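Side-chain contact in protein (TC3 transposase) (PDB 1TC3), which binds the terminal nucleotides of the Tc3 inverted repeat through this helix-turn-helix domain and cuts both DNA strands at the ends of the element for transposition: residues 22-27 with 33-38. Numbering follows the deposited sequence.
Sequences VSLHEM and RSRHCI. With nucleotides of chain A; nucleotides of chain B.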
loop_
_atom_site.group_PDB
_atom_site.type_symbol
_atom_site.label_atom_id
_atom_site.label_comp_id
_atom_site.label_asym_id
_atom_site.label_seq_id
_atom_site.Cartn_x
_atom_site.Cartn_y
_atom_site.Cartn_z
ATOM N N VAL C 22 7.451 9.017 -0.098
ATOM C CA VAL C 22 7.908 8.309 -1.283
ATOM C C VAL C 22 6.827 8.368 -2.293
ATOM O O VAL C 22 5.662 8.496 -1.958
ATOM C CB VAL C 22 8.177 6.864 -0.964
ATOM C CG1 VAL C 22 8.311 6.062 -2.273
ATOM C CG2 VAL C 22 9.408 6.740 -0.095
ATOM N N SER C 23 7.209 8.275 -3.533
ATOM C CA SER C 23 6.257 8.340 -4.596
ATOM C C SER C 23 5.591 7.012 -4.766
ATOM O O SER C 23 6.206 5.978 -4.502
ATOM C CB SER C 23 6.910 8.718 -5.906
ATOM O OG SER C 23 7.488 7.567 -6.474
ATOM N N LEU C 24 4.349 7.112 -5.246
ATOM C CA LEU C 24 3.552 5.959 -5.520
ATOM C C LEU C 24 4.372 4.959 -6.289
ATOM O O LEU C 24 4.533 3.777 -5.929
ATOM C CB LEU C 24 2.334 6.294 -6.377
ATOM C CG LEU C 24 1.042 5.670 -5.867
ATOM C CD1 LEU C 24 0.839 6.218 -4.473
ATOM C CD2 LEU C 24 -0.153 6.099 -6.716
ATOM N N HIS C 25 4.904 5.463 -7.374
ATOM C CA HIS C 25 5.651 4.605 -8.239
ATOM C C HIS C 25 6.828 3.966 -7.550
ATOM O O HIS C 25 7.140 2.829 -7.791
ATOM C CB HIS C 25 6.129 5.396 -9.461
ATOM C CG HIS C 25 5.219 5.481 -10.617
ATOM N ND1 HIS C 25 5.314 4.584 -11.695
ATOM C CD2 HIS C 25 4.248 6.378 -10.891
ATOM C CE1 HIS C 25 4.402 4.943 -12.613
ATOM N NE2 HIS C 25 3.751 6.033 -12.155
ATOM N N GLU C 26 7.542 4.695 -6.725
ATOM C CA GLU C 26 8.687 4.063 -6.118
ATOM C C GLU C 26 8.243 2.988 -5.135
ATOM O O GLU C 26 8.799 1.883 -5.007
ATOM C CB GLU C 26 9.653 5.071 -5.495
ATOM C CG GLU C 26 10.995 4.423 -5.088
ATOM C CD GLU C 26 11.978 5.446 -4.589
ATOM O OE1 GLU C 26 11.401 6.528 -4.126
ATOM O OE2 GLU C 26 13.191 5.290 -4.625
ATOM N N MET C 27 7.166 3.321 -4.450
ATOM C CA MET C 27 6.546 2.439 -3.486
ATOM C C MET C 27 6.245 1.099 -4.160
ATOM O O MET C 27 6.607 0.028 -3.705
ATOM C CB MET C 27 5.251 3.140 -3.045
ATOM C CG MET C 27 5.423 3.870 -1.734
ATOM S SD MET C 27 3.909 4.677 -1.167
ATOM C CE MET C 27 4.603 5.297 0.391
ATOM N N ARG C 33 4.200 -4.210 -5.533
ATOM C CA ARG C 33 2.762 -4.183 -5.528
ATOM C C ARG C 33 2.265 -3.109 -6.478
ATOM O O ARG C 33 2.906 -2.101 -6.669
ATOM C CB ARG C 33 2.245 -3.863 -4.136
ATOM C CG ARG C 33 2.266 -5.054 -3.195
ATOM C CD ARG C 33 1.667 -6.324 -3.774
ATOM N NE ARG C 33 1.590 -7.357 -2.750
ATOM C CZ ARG C 33 0.524 -8.103 -2.478
ATOM N NH1 ARG C 33 -0.621 -7.992 -3.149
ATOM N NH2 ARG C 33 0.598 -8.997 -1.492
ATOM N N SER C 34 1.109 -3.325 -7.063
ATOM C CA SER C 34 0.488 -2.389 -7.968
ATOM C C SER C 34 0.239 -1.057 -7.258
ATOM O O SER C 34 0.086 -0.974 -6.035
ATOM C CB SER C 34 -0.847 -2.975 -8.429
ATOM O OG SER C 34 -1.832 -2.828 -7.412
ATOM N N ARG C 35 0.204 0.001 -8.062
ATOM C CA ARG C 35 -0.002 1.340 -7.574
ATOM C C ARG C 35 -1.397 1.423 -7.020
ATOM O O ARG C 35 -1.630 2.065 -5.989
ATOM C CB ARG C 35 0.229 2.342 -8.715
ATOM C CG ARG C 35 1.687 2.780 -8.932
ATOM C CD ARG C 35 1.893 3.839 -10.012
ATOM N NE ARG C 35 1.336 3.469 -11.311
ATOM C CZ ARG C 35 0.427 4.201 -11.928
ATOM N NH1 ARG C 35 -0.007 5.352 -11.390
ATOM N NH2 ARG C 35 -0.046 3.787 -13.108
ATOM N N HIS C 36 -2.272 0.708 -7.748
ATOM C CA HIS C 36 -3.676 0.592 -7.453
ATOM C C HIS C 36 -3.898 0.194 -6.012
ATOM O O HIS C 36 -4.566 0.894 -5.257
ATOM C CB HIS C 36 -4.395 -0.391 -8.397
ATOM C CG HIS C 36 -5.892 -0.268 -8.365
ATOM N ND1 HIS C 36 -6.692 -1.051 -9.178
ATOM C CD2 HIS C 36 -6.698 0.540 -7.616
ATOM C CE1 HIS C 36 -7.950 -0.665 -8.934
ATOM N NE2 HIS C 36 -7.989 0.290 -8.008
ATOM N N CYS C 37 -3.367 -0.935 -5.580
ATOM C CA CYS C 37 -3.663 -1.217 -4.204
ATOM C C CYS C 37 -3.088 -0.159 -3.318
ATOM O O CYS C 37 -3.774 0.457 -2.487
ATOM C CB CYS C 37 -3.312 -2.620 -3.713
ATOM S SG CYS C 37 -1.752 -3.113 -4.400
ATOM N N ILE C 38 -1.805 0.062 -3.526
ATOM C CA ILE C 38 -1.115 1.061 -2.739
ATOM C C ILE C 38 -1.919 2.339 -2.586
ATOM O O ILE C 38 -2.109 2.865 -1.486
ATOM C CB ILE C 38 0.233 1.336 -3.341
ATOM C CG1 ILE C 38 0.946 0.019 -3.569
ATOM C CG2 ILE C 38 1.031 2.161 -2.372
ATOM C CD1 ILE C 38 2.431 0.226 -3.726
ATOM P P DG A 7 3.764 9.428 -8.256
ATOM O OP1 DG A 7 3.378 9.877 -6.900
ATOM O OP2 DG A 7 4.145 8.066 -8.662
ATOM O "O5'" DG A 7 2.503 9.783 -9.120
ATOM C "C5'" DG A 7 1.927 10.989 -8.732
ATOM C "C4'" DG A 7 1.048 11.487 -9.845
ATOM O "O4'" DG A 7 1.730 11.441 -11.121
ATOM C "C3'" DG A 7 -0.074 10.546 -10.140
ATOM O "O3'" DG A 7 -1.011 10.633 -9.106
ATOM C "C2'" DG A 7 -0.597 11.142 -11.450
ATOM C "C1'" DG A 7 0.743 11.291 -12.138
ATOM N N9 DG A 7 1.030 10.044 -12.759
ATOM C C8 DG A 7 1.920 9.112 -12.323
ATOM N N7 DG A 7 1.940 8.057 -13.093
ATOM C C5 DG A 7 0.969 8.309 -14.065
ATOM C C6 DG A 7 0.503 7.516 -15.139
ATOM O O6 DG A 7 0.865 6.391 -15.521
ATOM N N1 DG A 7 -0.466 8.158 -15.852
ATOM C C2 DG A 7 -0.980 9.386 -15.573
ATOM N N2 DG A 7 -1.927 9.808 -16.423
ATOM N N3 DG A 7 -0.582 10.142 -14.563
ATOM C C4 DG A 7 0.364 9.513 -13.834
ATOM P P DG B 10 -1.287 -6.810 -6.799
ATOM O OP1 DG B 10 -0.120 -7.720 -6.830
ATOM O OP2 DG B 10 -1.126 -5.395 -6.422
ATOM O "O5'" DG B 10 -2.099 -6.992 -8.178
ATOM C "C5'" DG B 10 -1.962 -8.128 -8.983
ATOM C "C4'" DG B 10 -2.371 -7.844 -10.428
ATOM O "O4'" DG B 10 -3.568 -7.044 -10.477
ATOM C "C3'" DG B 10 -1.340 -7.066 -11.249
ATOM O "O3'" DG B 10 -0.784 -7.886 -12.255
ATOM C "C2'" DG B 10 -2.085 -5.856 -11.839
ATOM C "C1'" DG B 10 -3.549 -6.209 -11.635
ATOM N N9 DG B 10 -4.440 -5.106 -11.297
ATOM C C8 DG B 10 -4.432 -4.292 -10.186
ATOM N N7 DG B 10 -5.482 -3.512 -10.087
ATOM C C5 DG B 10 -6.288 -3.949 -11.129
ATOM C C6 DG B 10 -7.530 -3.472 -11.504
ATOM O O6 DG B 10 -8.175 -2.600 -10.933
ATOM N N1 DG B 10 -8.026 -4.136 -12.617
ATOM C C2 DG B 10 -7.352 -5.129 -13.292
ATOM N N2 DG B 10 -8.001 -5.623 -14.345
ATOM N N3 DG B 10 -6.157 -5.606 -12.944
ATOM C C4 DG B 10 -5.681 -4.944 -11.868
ATOM P P DG A 8 -2.015 9.438 -8.772
ATOM O OP1 DG A 8 -2.494 9.684 -7.407
ATOM O OP2 DG A 8 -1.406 8.142 -9.160
ATOM O "O5'" DG A 8 -3.207 9.805 -9.723
ATOM C "C5'" DG A 8 -3.694 8.964 -10.653
ATOM C "C4'" DG A 8 -4.553 9.787 -11.585
ATOM O "O4'" DG A 8 -3.861 10.011 -12.800
ATOM C "C3'" DG A 8 -5.862 9.142 -11.991
ATOM O "O3'" DG A 8 -6.845 10.032 -11.683
ATOM C "C2'" DG A 8 -5.774 8.853 -13.486
ATOM C "C1'" DG A 8 -4.290 9.022 -13.706
ATOM N N9 DG A 8 -3.448 7.836 -13.562
ATOM C C8 DG A 8 -2.383 7.400 -12.813
ATOM N N7 DG A 8 -1.890 6.252 -13.198
ATOM C C5 DG A 8 -2.605 5.938 -14.338
ATOM C C6 DG A 8 -2.481 4.846 -15.230
ATOM O O6 DG A 8 -1.731 3.869 -15.151
ATOM N N1 DG A 8 -3.350 4.946 -16.289
ATOM C C2 DG A 8 -4.249 5.938 -16.421
ATOM N N2 DG A 8 -5.039 5.803 -17.458
ATOM N N3 DG A 8 -4.415 6.955 -15.588
ATOM C C4 DG A 8 -3.536 6.919 -14.598
#
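Leu24 and Arg35, each in the first turn of its helix, bring the two backbones closest, with their CA atoms 6.2 Å apart. Arg35 reaches past Leu24 to His25, setting its CD over the centre of the imidazole face in a CH-pi contact, 3.5 Å from the ring centroid. A bend at chi3 (-55°) lays the guanidinium on the same ring in an offset stack, centres 4.4 Å apart and planes at 7°. Thus paired, the two groups read successive guanines of one strand in the major groove: His25 NE2 donates to N7 of DG7 of chain A at 2.9 Å, while Arg35 NH1 donates to N7 of DG8 of chain A at 2.8 Å. Arg35 NH2 adds a second bond to that N7 and a weak one to O6 of the same guanine, which probably fixes the rotation of the guanidinium. Deeper between the helices, buried Met27 SD meets Ile38 CG2 at 4.0 Å. Ser34 N-caps helix 35-43, and His36 ND1 donates to N7 of DG10 of chain B. The contact joins helix 24-31 to the recognition helix 35-43 of the helix-turn-helix, with Met17 and Leu14 of helix 8-19 packing on Met27 and Ile38 respectively.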